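Cobalamin biosynthesis protein CobN (PDB 7C6O) serves as the large, catalytic subunit of cobaltochelatase, which inserts cobalt into the corrin ring during cobalamin biosynthesis. Local coordinates at residues Ser451-Glu454 with Tyr455-Trp458. Numbering follows the deposited sequence.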
# COMPACT_ATOMS: atom_id res chain seq x y z
N SER A 451 -35.21 -7.10 6.83
CA SER A 451 -35.87 -7.86 7.89
C SER A 451 -34.84 -8.63 8.70
O SER A 451 -33.86 -9.15 8.16
CB SER A 451 -36.91 -8.81 7.30
OG SER A 451 -36.38 -10.11 7.13
N ALA A 452 -35.07 -8.70 10.01
CA ALA A 452 -34.16 -9.43 10.89
C ALA A 452 -34.08 -10.90 10.51
O ALA A 452 -33.03 -11.53 10.66
CB ALA A 452 -34.61 -9.29 12.35
N LYS A 453 -35.18 -11.47 10.01
CA LYS A 453 -35.19 -12.88 9.62
C LYS A 453 -34.25 -13.12 8.44
O LYS A 453 -33.44 -14.06 8.47
CB LYS A 453 -36.61 -13.31 9.27
CG LYS A 453 -36.73 -14.72 8.73
CD LYS A 453 -36.16 -15.75 9.70
CE LYS A 453 -36.65 -17.15 9.36
NZ LYS A 453 -36.48 -17.46 7.92
N GLU A 454 -34.34 -12.29 7.40
CA GLU A 454 -33.46 -12.47 6.25
C GLU A 454 -32.01 -12.20 6.61
O GLU A 454 -31.10 -12.87 6.12
CB GLU A 454 -33.91 -11.57 5.10
CG GLU A 454 -35.31 -11.85 4.60
CD GLU A 454 -35.62 -11.09 3.33
OE1 GLU A 454 -34.72 -10.95 2.48
OE2 GLU A 454 -36.78 -10.64 3.17
N TYR A 455 -31.77 -11.20 7.47
CA TYR A 455 -30.40 -10.93 7.90
C TYR A 455 -29.83 -12.12 8.66
O TYR A 455 -28.70 -12.55 8.40
CB TYR A 455 -30.35 -9.67 8.77
CG TYR A 455 -28.97 -9.47 9.36
CD1 TYR A 455 -27.94 -8.94 8.58
CD2 TYR A 455 -28.68 -9.84 10.66
CE1 TYR A 455 -26.67 -8.77 9.09
CE2 TYR A 455 -27.41 -9.68 11.19
CZ TYR A 455 -26.41 -9.14 10.40
OH TYR A 455 -25.14 -8.98 10.91
N ARG A 456 -30.60 -12.67 9.60
CA ARG A 456 -30.13 -13.82 10.37
C ARG A 456 -29.88 -15.03 9.47
O ARG A 456 -28.92 -15.78 9.69
CB ARG A 456 -31.14 -14.17 11.46
CG ARG A 456 -30.67 -15.26 12.41
CD ARG A 456 -31.74 -15.58 13.44
NE ARG A 456 -32.85 -16.33 12.86
CZ ARG A 456 -34.11 -16.20 13.25
NH1 ARG A 456 -34.42 -15.34 14.21
NH2 ARG A 456 -35.07 -16.92 12.67
N ASP A 457 -30.73 -15.23 8.46
CA ASP A 457 -30.53 -16.34 7.54
C ASP A 457 -29.18 -16.24 6.83
O ASP A 457 -28.49 -17.24 6.64
CB ASP A 457 -31.66 -16.41 6.52
CG ASP A 457 -32.96 -16.95 7.12
OD1 ASP A 457 -32.91 -17.58 8.20
OD2 ASP A 457 -34.02 -16.74 6.50
N TRP A 458 -28.78 -15.02 6.45
CA TRP A 458 -27.45 -14.85 5.87
C TRP A 458 -26.37 -14.94 6.94
O TRP A 458 -25.34 -15.60 6.74
CB TRP A 458 -27.33 -13.50 5.14
CG TRP A 458 -25.89 -13.15 4.90
CD1 TRP A 458 -25.09 -13.63 3.90
CD2 TRP A 458 -25.06 -12.29 5.70
NE1 TRP A 458 -23.82 -13.11 4.02
CE2 TRP A 458 -23.78 -12.28 5.11
CE3 TRP A 458 -25.29 -11.52 6.84
CZ2 TRP A 458 -22.73 -11.53 5.63
CZ3 TRP A 458 -24.24 -10.78 7.36
CH2 TRP A 458 -22.98 -10.79 6.75
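Lys453 and Asp457, one turn apart on the helix 452-459, form a salt bridge in which Lys453 NZ donates to Asp457 OD2 at 2.9 Å, on the syn lone pair of that oxygen. The lysine chain leaves the helix with CG anti to the backbone N (chi1 175°) and then bends at chi2 and again at chi4; this double kink curls the ammonium group back to the carboxylate instead of sending it straight out. Beside the bridge, Lys453 CD lies 3.4 Å from Arg456 NH2, the aliphatic part of the lysine meeting the guanidinium obliquely. The two cationic ends stay apart, with 5.0 Å between Lys453 NZ and Arg456 NH2, and the nearby Asp457 carboxylate would probably ease their repulsion.

At the start of the helix, the amides from Glu454 to Trp458 all find acceptors. Ser451 is the N-cap: its OG accepts from Glu454 N at 3.0 Å in a nearly straight bond (171°), giving that amide an acceptor where no preceding turn supplies one. Ser451 O then takes Tyr455 N at 3.0 Å, and the carbonyls of Ala452, Lys453 and Glu454 receive the amides of Arg456, Asp457 and Trp458, the last bond being the longest at 3.2 Å. Ala452 also shares a backbone hydrogen bond with Gly491.

Both Glu454 carboxylate oxygens have partners, OE2 being hydrogen-bonded to Ser544 OG, and Tyr455 OH is hydrogen-bonded to His530 ND1. Tyr455 and Trp458 both pack on Leu533 of helix 530-539. The serine N-cap is characteristic of a helix N-terminus and the Lys-Asp i to i+4 bridge of a solvent-facing helix side; here strand 448-451 of a mixed sheet leads directly into helix 452-459.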